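Local atomic coordinates of cell division control protein 4 (Saccharomyces cerevisiae, PDB entry 3V7D), a protein that serves as the substrate-recognition subunit of an SCF E3 ubiquitin ligase, binding phosphorylated targets such as the CDK inhibitor SIC1 so that they are ubiquitinated and degraded. Residues B[26-31]-B[53-58]; B[135-140]-B[145-150]; B[169-174]-B[232-237]; B[282-287]-B[292-297]; B[403-408]-B[414-419]. The protein carries 1 engineered substitution. All coordinates share one frame; numbering follows the deposited sequence.

Contact 1 lies in the helical F-box region, the part that in this family joins the ligase core, while contacts 2 to 5 sample the WD-repeat propeller. Of the propeller contacts, contact 5 lies nearest contact 1, the closest atoms about 11 Å apart; the centres of contacts 1 and 4 are about 42 Å apart. Contacts 2, 4 and 5 are antiparallel hairpin pairs from three repeats, and contact 3 bridges two repeats. Contacts 2 and 3 touch directly, I136 CD1 packing 3.7 Å from Y170 CD1. Contacts 3 and 4 approach to about 8 Å between nearest atoms, whereas contacts 4 and 5 lie on opposite sides of the chain's centre, about 30 Å between their centres.

Contact 1: B[26-31]-B[53-58]; sequences IFNYLQ and TSLWKK
F27, in helix 20-27, meets L55 of helix 53-62 through its CB, which lies 3.7 Å from L55 CD1. The rest of the aromatic side chain leads off toward S38, I48 and I49, leaving the methylene to meet this segment. L55 is divided between two jobs: CD1 serves F27, while CD2 of L55 sits 3.5 Å above the ring plane of W56, over its centre. One residue on, N28 makes the polar half of the contact. Its amide crosses the K58 side chain at about a right angle, with N28 OD1 3.4 Å from K58 CD, so the aliphatic part of the lysine is what it touches. A turn about CD-CE (chi4 63°) bends the end of the otherwise extended lysine, leaving CD against the amide. A water 2.9 Å from N28 OD1 and 2.8 Å from L55 O is within hydrogen-bonding distance of both, though with other acceptors nearby it need not donate to both at once. With an alanine here in place of N28 the amide oxygen is gone, and the water is likely to lose its partner on this side and the K58 methylenes their cover. Within the F-box, the end of helix 20-27 with its following turn is thus joined to helix 53-62 directly by carbon contacts, F27 CB on L55 CD1 and N28 OD1 on the K58 methylene, while the polar link passes through the water.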
# COMPACT_ATOMS: atom_id res chain seq x y z
N ILE B 26 -25.51 -3.55 -5.61
CA ILE B 26 -25.39 -4.72 -6.48
C ILE B 26 -24.00 -4.78 -7.12
O ILE B 26 -23.37 -5.84 -7.18
CB ILE B 26 -26.49 -4.72 -7.56
CG1 ILE B 26 -27.87 -4.90 -6.92
CG2 ILE B 26 -26.26 -5.82 -8.58
CD1 ILE B 26 -29.04 -4.77 -7.89
N PHE B 27 -23.52 -3.63 -7.59
CA PHE B 27 -22.21 -3.56 -8.22
C PHE B 27 -21.07 -3.81 -7.23
O PHE B 27 -20.03 -4.34 -7.60
CB PHE B 27 -22.02 -2.23 -8.95
CG PHE B 27 -22.86 -2.10 -10.19
CD1 PHE B 27 -22.70 -2.99 -11.25
CD2 PHE B 27 -23.80 -1.09 -10.30
CE1 PHE B 27 -23.47 -2.87 -12.39
CE2 PHE B 27 -24.57 -0.97 -11.44
CZ PHE B 27 -24.41 -1.86 -12.49
N ASN B 28 -21.27 -3.44 -5.97
CA ASN B 28 -20.28 -3.71 -4.93
C ASN B 28 -20.12 -5.19 -4.63
O ASN B 28 -19.14 -5.59 -4.00
CB ASN B 28 -20.60 -2.93 -3.65
CG ASN B 28 -20.23 -1.46 -3.75
OD1 ASN B 28 -19.19 -1.11 -4.32
ND2 ASN B 28 -21.08 -0.59 -3.21
N TYR B 29 -21.07 -6.01 -5.06
CA TYR B 29 -20.99 -7.45 -4.87
C TYR B 29 -20.32 -8.12 -6.06
O TYR B 29 -20.15 -9.34 -6.07
CB TYR B 29 -22.39 -8.06 -4.68
CG TYR B 29 -22.99 -7.83 -3.32
CD1 TYR B 29 -22.24 -8.03 -2.16
CD2 TYR B 29 -24.30 -7.40 -3.18
CE1 TYR B 29 -22.79 -7.82 -0.91
CE2 TYR B 29 -24.86 -7.19 -1.94
CZ TYR B 29 -24.10 -7.39 -0.81
OH TYR B 29 -24.65 -7.18 0.44
N LEU B 30 -19.94 -7.33 -7.05
CA LEU B 30 -19.34 -7.89 -8.26
C LEU B 30 -17.82 -7.73 -8.27
O LEU B 30 -17.27 -6.82 -7.65
CB LEU B 30 -19.94 -7.25 -9.50
CG LEU B 30 -21.37 -7.69 -9.84
CD1 LEU B 30 -21.97 -6.83 -10.93
CD2 LEU B 30 -21.38 -9.15 -10.25
N GLN B 31 -17.15 -8.63 -8.98
CA GLN B 31 -15.72 -8.49 -9.24
C GLN B 31 -15.53 -7.44 -10.32
O GLN B 31 -16.46 -7.14 -11.06
CB GLN B 31 -15.13 -9.82 -9.70
CG GLN B 31 -15.21 -10.93 -8.67
CD GLN B 31 -14.89 -12.28 -9.26
OE1 GLN B 31 -14.85 -12.44 -10.48
NE2 GLN B 31 -14.65 -13.26 -8.40
N THR B 53 -17.98 7.31 -6.73
CA THR B 53 -16.58 7.30 -6.35
C THR B 53 -16.32 6.05 -5.53
O THR B 53 -15.33 5.34 -5.74
CB THR B 53 -16.24 8.55 -5.51
OG1 THR B 53 -16.19 9.70 -6.36
CG2 THR B 53 -14.89 8.38 -4.81
N SER B 54 -17.23 5.77 -4.60
CA SER B 54 -17.07 4.70 -3.63
C SER B 54 -16.82 3.34 -4.28
O SER B 54 -16.02 2.55 -3.78
CB SER B 54 -18.26 4.63 -2.67
OG SER B 54 -19.46 4.29 -3.36
N LEU B 55 -17.50 3.08 -5.39
CA LEU B 55 -17.33 1.81 -6.10
C LEU B 55 -15.86 1.57 -6.44
O LEU B 55 -15.33 0.49 -6.18
CB LEU B 55 -18.17 1.81 -7.37
CG LEU B 55 -18.30 0.53 -8.20
CD1 LEU B 55 -19.62 0.55 -8.94
CD2 LEU B 55 -17.15 0.39 -9.19
N TRP B 56 -15.22 2.57 -7.02
CA TRP B 56 -13.83 2.45 -7.45
C TRP B 56 -12.86 2.60 -6.28
O TRP B 56 -11.77 2.03 -6.29
CB TRP B 56 -13.52 3.44 -8.57
CG TRP B 56 -14.36 3.15 -9.76
CD1 TRP B 56 -15.47 3.83 -10.17
CD2 TRP B 56 -14.19 2.05 -10.67
NE1 TRP B 56 -15.99 3.24 -11.30
CE2 TRP B 56 -15.23 2.15 -11.62
CE3 TRP B 56 -13.27 1.02 -10.77
CZ2 TRP B 56 -15.36 1.23 -12.66
CZ3 TRP B 56 -13.40 0.11 -11.81
CH2 TRP B 56 -14.44 0.23 -12.74
N LYS B 57 -13.27 3.37 -5.27
CA LYS B 57 -12.51 3.48 -4.04
C LYS B 57 -12.40 2.11 -3.37
O LYS B 57 -11.31 1.68 -2.98
CB LYS B 57 -13.15 4.48 -3.07
CG LYS B 57 -12.37 4.67 -1.78
CD LYS B 57 -13.07 5.62 -0.82
CE LYS B 57 -12.27 5.81 0.46
NZ LYS B 57 -12.94 6.71 1.43
N LYS B 58 -13.53 1.42 -3.25
CA LYS B 58 -13.57 0.08 -2.66
C LYS B 58 -12.69 -0.92 -3.41
O LYS B 58 -11.98 -1.70 -2.79
CB LYS B 58 -15.01 -0.44 -2.59
CG LYS B 58 -15.88 0.20 -1.51
CD LYS B 58 -17.33 -0.24 -1.66
CE LYS B 58 -18.15 0.07 -0.42
NZ LYS B 58 -18.23 1.52 -0.13
O HOH W 1 -16.65 -1.89 -5.48

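Contact 2: B[135-140]-B[145-150]; sequences VITGAD and RVYDSI
V135 O takes one short hydrogen bond, from Y147 N at 2.6 Å and in the carbonyl plane; beside it come a CA-H contact from V146, with CA 3.4 Å away, and the edge of the Y147 ring, CD1 also 3.4 Å from the oxygen. The return bond, V135 N to Y147 O, leaves the carbonyl plane by 32°, and a second reciprocal pair joins T137 and R145. T137 OG1 lies near the ring plane at the edge of Y147, 3.7 Å from CE1; its chi1 of 51° sets it there, and H120 NE2 hydrogen-bonds to it. At the ring's far end, R145 NE donates to Y147 OH over 3.1 Å in the guanidinium plane; R118 O is a further partner of that hydroxyl, and Q157 of the R145 guanidinium. Beyond the paired residues, V135 CG2 packs 3.8 Å from S149 CB. The strand directions differ by 160°, as in the antiparallel hairpin between the middle two strands of a WD-repeat blade.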
# COMPACT_ATOMS: atom_id res chain seq x y z
N VAL B 135 16.57 6.87 -10.54
CA VAL B 135 17.23 5.83 -9.76
C VAL B 135 18.59 6.39 -9.39
O VAL B 135 19.33 6.87 -10.25
CB VAL B 135 17.40 4.52 -10.54
CG1 VAL B 135 17.95 3.44 -9.61
CG2 VAL B 135 16.08 4.08 -11.14
N ILE B 136 18.90 6.34 -8.10
CA ILE B 136 20.12 6.96 -7.60
C ILE B 136 20.89 5.96 -6.75
O ILE B 136 20.34 5.36 -5.83
CB ILE B 136 19.79 8.22 -6.77
CG1 ILE B 136 18.86 9.14 -7.55
CG2 ILE B 136 21.07 8.95 -6.38
CD1 ILE B 136 18.22 10.22 -6.72
N THR B 137 22.18 5.79 -7.07
CA THR B 137 23.01 4.81 -6.38
C THR B 137 24.30 5.42 -5.86
O THR B 137 24.86 6.34 -6.46
CB THR B 137 23.38 3.64 -7.30
OG1 THR B 137 23.92 4.15 -8.52
CG2 THR B 137 22.16 2.78 -7.61
N GLY B 138 24.78 4.89 -4.74
CA GLY B 138 26.06 5.28 -4.19
C GLY B 138 26.95 4.07 -3.99
O GLY B 138 26.46 2.95 -3.79
N ALA B 139 28.26 4.27 -4.07
CA ALA B 139 29.20 3.18 -3.82
C ALA B 139 30.48 3.66 -3.13
O ALA B 139 30.64 4.85 -2.83
CB ALA B 139 29.53 2.46 -5.11
N ASP B 140 31.39 2.73 -2.89
CA ASP B 140 32.65 3.05 -2.24
C ASP B 140 33.64 3.66 -3.22
O ASP B 140 34.79 3.92 -2.86
CB ASP B 140 33.24 1.82 -1.56
CG ASP B 140 33.95 2.16 -0.26
OD1 ASP B 140 33.35 2.88 0.56
OD2 ASP B 140 35.10 1.71 -0.07
N ARG B 145 25.53 7.94 -8.75
CA ARG B 145 25.05 7.86 -10.12
C ARG B 145 23.54 8.01 -10.18
O ARG B 145 22.81 7.46 -9.35
CB ARG B 145 25.50 6.55 -10.79
CG ARG B 145 27.01 6.47 -10.99
CD ARG B 145 27.44 5.14 -11.60
NE ARG B 145 27.11 5.04 -13.02
CZ ARG B 145 27.86 5.51 -14.01
NH1 ARG B 145 29.00 6.13 -13.73
NH2 ARG B 145 27.49 5.37 -15.27
N VAL B 146 23.08 8.77 -11.17
CA VAL B 146 21.66 9.07 -11.33
C VAL B 146 21.16 8.51 -12.65
O VAL B 146 21.78 8.71 -13.70
CB VAL B 146 21.40 10.59 -11.30
CG1 VAL B 146 19.91 10.87 -11.39
CG2 VAL B 146 22.00 11.21 -10.04
N TYR B 147 20.04 7.80 -12.59
CA TYR B 147 19.46 7.18 -13.78
C TYR B 147 18.01 7.62 -13.99
O TYR B 147 17.30 7.94 -13.03
CB TYR B 147 19.49 5.65 -13.66
CG TYR B 147 20.85 5.03 -13.42
CD1 TYR B 147 21.45 5.05 -12.17
CD2 TYR B 147 21.52 4.37 -14.45
CE1 TYR B 147 22.68 4.46 -11.95
CE2 TYR B 147 22.76 3.78 -14.24
CZ TYR B 147 23.33 3.83 -12.99
OH TYR B 147 24.56 3.24 -12.78
N ASP B 148 17.60 7.64 -15.25
CA ASP B 148 16.23 7.91 -15.65
C ASP B 148 15.51 6.57 -15.74
O ASP B 148 15.88 5.72 -16.54
CB ASP B 148 16.26 8.58 -17.03
CG ASP B 148 14.88 8.95 -17.55
OD1 ASP B 148 13.87 8.35 -17.14
OD2 ASP B 148 14.82 9.85 -18.42
N SER B 149 14.48 6.36 -14.92
CA SER B 149 13.79 5.07 -14.91
C SER B 149 12.72 4.96 -16.00
O SER B 149 12.26 3.86 -16.31
CB SER B 149 13.18 4.78 -13.53
OG SER B 149 12.34 5.83 -13.10
N ILE B 150 12.34 6.09 -16.58
CA ILE B 150 11.36 6.09 -17.66
C ILE B 150 12.01 5.65 -18.97
O ILE B 150 11.55 4.70 -19.61
CB ILE B 150 10.71 7.48 -17.84
CG1 ILE B 150 9.93 7.89 -16.59
CG2 ILE B 150 9.79 7.49 -19.07
CD1 ILE B 150 9.31 9.27 -16.68

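Contact 3: B[169-174]-B[232-237]; sequences KYAHGG and WKLPKE
Across A171 and L234, two successive blades of the WD-repeat beta-propeller come together at the surface, 169-174 leaving strand 165-170 of the second repeat and 232-237 leaving strand 229-233 of the third. No strand pairing links these segments, since the closest CA atoms, those of A171 and L234, are 9.0 Å apart; side chains alone span the gap. The apolar part centres on one methyl. L234 CD2 lies 3.9 Å from A171 CB and also 4.0 Å from H172 CE1, the leucine and histidine side chains sliding past each other in opposite directions. L234 reaches over because its CG stands opposite the backbone N (chi1 179°). A171 also touches I211, so strand 206-213 contributes to the same apolar patch. The polar part is slight. H172 NE2 donates weakly to E237 OE2 at 2.9 Å, bent to 117° at the hydrogen, and the ring and carboxylate planes are 82° apart. E237 is exposed, poorly ordered and touched by a crystal neighbour, so the weak bond should be read with caution. A firmer polar link lies within 169-174 and shapes the turn that presents A171 and H172. There Y170 OH, which is also hydrogen-bonded to D132 OD2, accepts from G174 N at 2.9 Å.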
# COMPACT_ATOMS: atom_id res chain seq x y z
N LYS B 169 19.52 9.91 0.48
CA LYS B 169 18.10 10.18 0.68
C LYS B 169 17.61 11.23 -0.30
O LYS B 169 18.10 12.36 -0.31
CB LYS B 169 17.83 10.63 2.11
CG LYS B 169 16.35 10.60 2.50
CD LYS B 169 15.87 9.18 2.74
CE LYS B 169 14.43 9.16 3.21
NZ LYS B 169 14.02 7.81 3.72
N TYR B 170 16.64 10.85 -1.12
CA TYR B 170 16.04 11.77 -2.07
C TYR B 170 15.02 12.64 -1.34
O TYR B 170 14.24 12.15 -0.53
CB TYR B 170 15.37 11.00 -3.20
CG TYR B 170 14.77 11.88 -4.27
CD1 TYR B 170 15.54 12.33 -5.33
CD2 TYR B 170 13.44 12.26 -4.21
CE1 TYR B 170 14.99 13.14 -6.31
CE2 TYR B 170 12.89 13.07 -5.18
CZ TYR B 170 13.67 13.51 -6.23
OH TYR B 170 13.13 14.31 -7.20
N ALA B 171 15.04 13.94 -1.63
CA ALA B 171 14.12 14.87 -0.99
C ALA B 171 12.91 15.16 -1.87
O ALA B 171 11.83 14.59 -1.68
CB ALA B 171 14.83 16.16 -0.61
N HIS B 172 13.11 16.03 -2.85
CA HIS B 172 12.06 16.46 -3.77
C HIS B 172 12.69 17.35 -4.82
O HIS B 172 13.72 17.97 -4.56
CB HIS B 172 10.99 17.26 -3.03
CG HIS B 172 11.49 18.55 -2.47
ND1 HIS B 172 12.13 18.65 -1.25
CD2 HIS B 172 11.47 19.81 -2.98
CE1 HIS B 172 12.47 19.90 -1.03
NE2 HIS B 172 12.08 20.63 -2.06
N GLY B 173 12.08 17.41 -6.00
CA GLY B 173 12.54 18.31 -7.05
C GLY B 173 13.99 18.12 -7.46
O GLY B 173 14.69 19.09 -7.73
N GLY B 174 14.44 16.87 -7.50
CA GLY B 174 15.79 16.57 -7.93
C GLY B 174 16.86 16.91 -6.91
O GLY B 174 18.04 16.99 -7.24
N TRP B 232 20.18 19.05 10.66
CA TRP B 232 20.40 20.19 9.77
C TRP B 232 19.11 20.55 9.04
O TRP B 232 18.30 19.68 8.72
CB TRP B 232 21.48 19.90 8.73
CG TRP B 232 22.51 18.89 9.11
CD1 TRP B 232 22.33 17.54 9.23
CD2 TRP B 232 23.89 19.13 9.38
NE1 TRP B 232 23.52 16.93 9.57
CE2 TRP B 232 24.49 17.89 9.67
CE3 TRP B 232 24.68 20.28 9.41
CZ2 TRP B 232 25.84 17.77 9.99
CZ3 TRP B 232 26.03 20.16 9.73
CH2 TRP B 232 26.59 18.92 10.02
N LYS B 233 18.93 21.84 8.76
CA LYS B 233 17.85 22.28 7.89
C LYS B 233 18.24 22.01 6.44
O LYS B 233 19.38 22.24 6.05
CB LYS B 233 17.54 23.76 8.10
CG LYS B 233 16.91 24.07 9.45
CD LYS B 233 16.57 25.54 9.58
CE LYS B 233 17.82 26.40 9.63
NZ LYS B 233 18.61 26.16 10.87
N LEU B 234 17.29 21.52 5.65
CA LEU B 234 17.50 21.33 4.21
C LEU B 234 17.34 22.66 3.50
O LEU B 234 16.27 23.27 3.56
CB LEU B 234 16.52 20.31 3.65
CG LEU B 234 16.62 20.02 2.14
CD1 LEU B 234 17.91 19.27 1.82
CD2 LEU B 234 15.41 19.25 1.65
N PRO B 235 18.40 23.13 2.83
CA PRO B 235 18.41 24.41 2.12
C PRO B 235 17.33 24.50 1.04
O PRO B 235 17.05 23.52 0.35
CB PRO B 235 19.80 24.45 1.48
CG PRO B 235 20.64 23.59 2.37
CD PRO B 235 19.73 22.49 2.81
N LYS B 236 16.73 25.68 0.91
CA LYS B 236 15.68 25.92 -0.08
C LYS B 236 16.25 26.22 -1.46
O LYS B 236 17.43 26.57 -1.60
CB LYS B 236 14.77 27.07 0.38
CG LYS B 236 15.32 27.90 1.54
CD LYS B 236 16.41 28.88 1.10
CE LYS B 236 16.99 29.63 2.29
NZ LYS B 236 17.59 28.70 3.29
N GLU B 237 15.42 26.08 -2.49
CA GLU B 237 15.84 26.32 -3.87
C GLU B 237 15.96 27.81 -4.19
O GLU B 237 15.33 28.64 -3.55
CB GLU B 237 14.90 25.63 -4.86
CG GLU B 237 14.89 24.11 -4.78
CD GLU B 237 13.74 23.56 -3.95
OE1 GLU B 237 12.94 24.37 -3.42
OE2 GLU B 237 13.62 22.33 -3.83

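Contact 4: B[282-287]-B[292-297]; sequences IVVSGS and LIVWDV
The W295 indole meets S285 with its edge: S285 OG accepts from NE1 of W295 at 2.9 Å, only 7° out of the ring plane. V283 O is near the same plane, 3.4 Å from W295 CD1, while one face is covered by I293, whose CG2 sits 3.3 Å above the ring centre. This is the WD-repeat hairpin of strands 282-287 and 292-296, running antiparallel at 158°. S285 OG is hydrogen-bonded to H269 NE2 as well, giving the His-Ser/Thr-Trp part of the hydrogen-bond network found in many WD repeats, and its chi1 of 66° puts the hydroxyl in line with the indole N-H. Reciprocal backbone bonds join V283 with W295 and S285 with I293. On the sheet face away from the indole, I282 CG2 packs 3.8 Å from V294 CG1, and V284 CG1 reaches L292 CD2. G286 stands opposite L292 there, its CA against the leucine CG. At the end of the pair, V297 CG1 closes over V283 CG2 at 3.7 Å.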
# COMPACT_ATOMS: atom_id res chain seq x y z
N ILE B 282 9.51 13.73 15.27
CA ILE B 282 9.99 12.55 15.97
C ILE B 282 10.96 11.72 15.13
O ILE B 282 10.66 11.36 13.99
CB ILE B 282 8.83 11.65 16.42
CG1 ILE B 282 7.91 12.42 17.36
CG2 ILE B 282 9.37 10.41 17.13
CD1 ILE B 282 8.58 12.83 18.66
N VAL B 283 12.13 11.44 15.70
CA VAL B 283 13.15 10.64 15.03
C VAL B 283 13.67 9.57 15.97
O VAL B 283 13.97 9.84 17.13
CB VAL B 283 14.33 11.52 14.56
CG1 VAL B 283 15.42 10.65 13.96
CG2 VAL B 283 13.86 12.55 13.54
N VAL B 284 13.78 8.34 15.47
CA VAL B 284 14.33 7.23 16.24
C VAL B 284 15.69 6.80 15.70
O VAL B 284 15.85 6.62 14.49
CB VAL B 284 13.38 6.02 16.23
CG1 VAL B 284 13.94 4.90 17.10
CG2 VAL B 284 12.00 6.43 16.72
N SER B 285 16.67 6.65 16.59
CA SER B 285 17.98 6.15 16.19
C SER B 285 18.24 4.80 16.83
O SER B 285 17.81 4.54 17.95
CB SER B 285 19.08 7.13 16.61
OG SER B 285 19.16 7.22 18.03
N GLY B 286 18.95 3.93 16.12
CA GLY B 286 19.39 2.65 16.65
C GLY B 286 20.90 2.56 16.62
O GLY B 286 21.54 3.03 15.68
N SER B 287 21.49 1.96 17.65
CA SER B 287 22.94 1.97 17.79
C SER B 287 23.55 0.60 18.07
O SER B 287 22.85 -0.33 18.49
CB SER B 287 23.37 2.94 18.90
OG SER B 287 24.71 2.71 19.32
N LEU B 292 18.04 1.97 21.53
CA LEU B 292 17.50 2.96 20.62
C LEU B 292 17.12 4.20 21.41
O LEU B 292 16.82 4.13 22.60
CB LEU B 292 16.28 2.43 19.88
CG LEU B 292 16.47 1.14 19.08
CD1 LEU B 292 16.01 -0.06 19.89
CD2 LEU B 292 15.71 1.24 17.78
N ILE B 293 17.12 5.35 20.74
CA ILE B 293 16.67 6.58 21.36
C ILE B 293 15.60 7.25 20.51
O ILE B 293 15.74 7.34 19.28
CB ILE B 293 17.83 7.56 21.64
CG1 ILE B 293 18.87 6.91 22.56
CG2 ILE B 293 17.31 8.83 22.27
CD1 ILE B 293 20.00 7.83 22.96
N VAL B 294 14.53 7.69 21.15
CA VAL B 294 13.48 8.45 20.48
C VAL B 294 13.73 9.93 20.73
O VAL B 294 13.70 10.39 21.87
CB VAL B 294 12.09 8.08 21.00
CG1 VAL B 294 11.02 8.81 20.21
CG2 VAL B 294 11.88 6.57 20.93
N TRP B 295 13.97 10.68 19.66
CA TRP B 295 14.33 12.09 19.79
C TRP B 295 13.18 13.01 19.39
O TRP B 295 12.31 12.64 18.61
CB TRP B 295 15.54 12.41 18.91
CG TRP B 295 16.73 11.53 19.12
CD1 TRP B 295 17.04 10.39 18.44
CD2 TRP B 295 17.80 11.73 20.07
NE1 TRP B 295 18.23 9.86 18.91
CE2 TRP B 295 18.71 10.67 19.90
CE3 TRP B 295 18.06 12.70 21.04
CZ2 TRP B 295 19.86 10.55 20.67
CZ3 TRP B 295 19.21 12.59 21.80
CH2 TRP B 295 20.09 11.52 21.62
N ASP B 296 13.21 14.23 19.94
CA ASP B 296 12.32 15.30 19.51
C ASP B 296 13.18 16.38 18.89
O ASP B 296 13.74 17.23 19.59
CB ASP B 296 11.54 15.85 20.71
CG ASP B 296 10.44 16.83 20.30
OD1 ASP B 296 10.66 17.65 19.38
OD2 ASP B 296 9.35 16.78 20.91
N VAL B 297 13.30 16.36 17.57
CA VAL B 297 14.22 17.25 16.87
C VAL B 297 13.75 18.70 16.82
O VAL B 297 14.45 19.57 16.32
CB VAL B 297 14.50 16.75 15.44
CG1 VAL B 297 15.13 15.37 15.49
CG2 VAL B 297 13.22 16.74 14.62

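Contact 5: B[403-408]-B[414-419]; sequences DNILVS and FNIYNL
Y417 and L406 are brought side by side by opposite choices at the first torsion: the Y417 CG sits beside its backbone N (chi1 -55°), L406 CG lies opposite its own backbone N (chi1 167°), and both side chains then point the same way. L406 CD2 thereby lies 3.6 Å from Y417 CD1. The S408 hydroxyl, between backbone N and carbonyl carbon (chi1 53°), comes up in the ring plane at the edge of Y417, OG 3.2 Å from CE1; its hydrogen-bond partner is H390 NE2. Replacing Y417 by an alanine would remove the ring, which is likely to open a gap beside L406 and leave the S408 hydroxyl without its aromatic edge. On the opposite sheet face V407 is divided, CG1 meeting F414 CZ at 3.6 Å and CG2 meeting I416 CG1 at 4.0 Å. The backbone is closely paired, with Y417 N to L406 O spanning 2.7 Å and reciprocal bonds between S408 and N415. Past the strand ends, L419 N reaches N404 O over 3.1 Å from well above the carbonyl plane, and L419 CD2 packs on L406 CB. This hairpin belongs to the seventh WD repeat. Strand 396-401 runs alongside 405-410 in the same sheet, its F399 and V401 touching L406; V407 and F414 meet strand 435-442, and helix 87-106 covers I405 with W105 and Y106, the hydroxyl of Y106 hydrogen-bonding to N404 O.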
# COMPACT_ATOMS: atom_id res chain seq x y z
N ASP B 403 1.97 -4.61 -0.21
CA ASP B 403 0.94 -5.52 0.28
C ASP B 403 0.76 -6.71 -0.65
O ASP B 403 0.31 -7.77 -0.23
CB ASP B 403 -0.40 -4.80 0.44
CG ASP B 403 -0.40 -3.80 1.58
OD1 ASP B 403 0.47 -3.90 2.48
OD2 ASP B 403 -1.28 -2.91 1.58
N ASN B 404 1.14 -6.54 -1.91
CA ASN B 404 0.92 -7.56 -2.93
C ASN B 404 2.15 -8.38 -3.30
O ASN B 404 2.04 -9.55 -3.67
CB ASN B 404 0.34 -6.91 -4.18
CG ASN B 404 -1.08 -6.42 -3.97
OD1 ASN B 404 -1.89 -7.07 -3.31
ND2 ASN B 404 -1.39 -5.26 -4.53
N ILE B 405 3.33 -7.77 -3.20
CA ILE B 405 4.55 -8.35 -3.74
C ILE B 405 5.72 -8.26 -2.77
O ILE B 405 5.93 -7.23 -2.14
CB ILE B 405 4.95 -7.66 -5.07
CG1 ILE B 405 3.96 -8.01 -6.18
CG2 ILE B 405 6.36 -8.04 -5.49
CD1 ILE B 405 4.16 -9.42 -6.73
N LEU B 406 6.49 -9.35 -2.67
CA LEU B 406 7.79 -9.33 -2.01
C LEU B 406 8.87 -9.66 -3.04
O LEU B 406 8.76 -10.64 -3.78
CB LEU B 406 7.84 -10.34 -0.87
CG LEU B 406 9.21 -10.67 -0.26
CD1 LEU B 406 9.78 -9.48 0.50
CD2 LEU B 406 9.17 -11.92 0.64
N VAL B 407 9.91 -8.83 -3.10
CA VAL B 407 11.08 -9.14 -3.91
C VAL B 407 12.29 -9.18 -2.98
O VAL B 407 12.52 -8.23 -2.23
CB VAL B 407 11.33 -8.08 -5.01
CG1 VAL B 407 12.59 -8.41 -5.79
CG2 VAL B 407 10.13 -7.99 -5.94
N SER B 408 13.04 -10.27 -3.00
CA SER B 408 14.18 -10.41 -2.08
C SER B 408 15.46 -10.82 -2.81
O SER B 408 15.41 -11.44 -3.88
CB SER B 408 13.86 -11.42 -0.98
OG SER B 408 13.41 -12.65 -1.53
N PHE B 414 17.52 -14.07 -6.60
CA PHE B 414 16.65 -12.92 -6.77
C PHE B 414 15.25 -13.48 -6.94
O PHE B 414 14.94 -14.09 -7.96
CB PHE B 414 17.09 -12.11 -7.99
CG PHE B 414 16.29 -10.85 -8.21
CD1 PHE B 414 16.56 -9.71 -7.48
CD2 PHE B 414 15.30 -10.81 -9.19
CE1 PHE B 414 15.83 -8.55 -7.70
CE2 PHE B 414 14.57 -9.66 -9.41
CZ PHE B 414 14.84 -8.52 -8.66
N ASN B 415 14.41 -13.29 -5.92
CA ASN B 415 13.09 -13.91 -5.89
C ASN B 415 11.92 -12.92 -5.83
O ASN B 415 11.99 -11.90 -5.15
CB ASN B 415 12.99 -14.87 -4.70
CG ASN B 415 14.03 -15.97 -4.75
OD1 ASN B 415 14.19 -16.64 -5.77
ND2 ASN B 415 14.75 -16.16 -3.65
N ILE B 416 10.85 -13.25 -6.55
CA ILE B 416 9.64 -12.45 -6.53
C ILE B 416 8.50 -13.33 -6.00
O ILE B 416 8.20 -14.38 -6.58
CB ILE B 416 9.29 -11.93 -7.94
CG1 ILE B 416 10.45 -11.10 -8.50
CG2 ILE B 416 8.01 -11.11 -7.93
CD1 ILE B 416 10.22 -10.57 -9.89
N TYR B 417 7.90 -12.92 -4.89
CA TYR B 417 6.82 -13.70 -4.27
C TYR B 417 5.45 -13.03 -4.35
O TYR B 417 5.32 -11.83 -4.11
CB TYR B 417 7.13 -13.98 -2.80
CG TYR B 417 8.45 -14.66 -2.51
CD1 TYR B 417 9.60 -13.91 -2.29
CD2 TYR B 417 8.54 -16.04 -2.42
CE1 TYR B 417 10.81 -14.52 -2.01
CE2 TYR B 417 9.75 -16.66 -2.14
CZ TYR B 417 10.88 -15.90 -1.93
OH TYR B 417 12.08 -16.52 -1.65
N ASN B 418 4.44 -13.82 -4.68
CA ASN B 418 3.04 -13.41 -4.58
C ASN B 418 2.59 -13.54 -3.13
O ASN B 418 2.44 -14.65 -2.62
CB ASN B 418 2.18 -14.31 -5.48
CG ASN B 418 0.71 -13.93 -5.48
OD1 ASN B 418 0.17 -13.37 -4.51
ND2 ASN B 418 0.03 -14.24 -6.58
N LEU B 419 2.37 -12.41 -2.46
CA LEU B 419 2.01 -12.44 -1.04
C LEU B 419 0.56 -12.87 -0.79
O LEU B 419 0.21 -13.23 0.34
CB LEU B 419 2.29 -11.09 -0.38
CG LEU B 419 3.76 -10.70 -0.29
CD1 LEU B 419 3.93 -9.44 0.54
CD2 LEU B 419 4.60 -11.84 0.28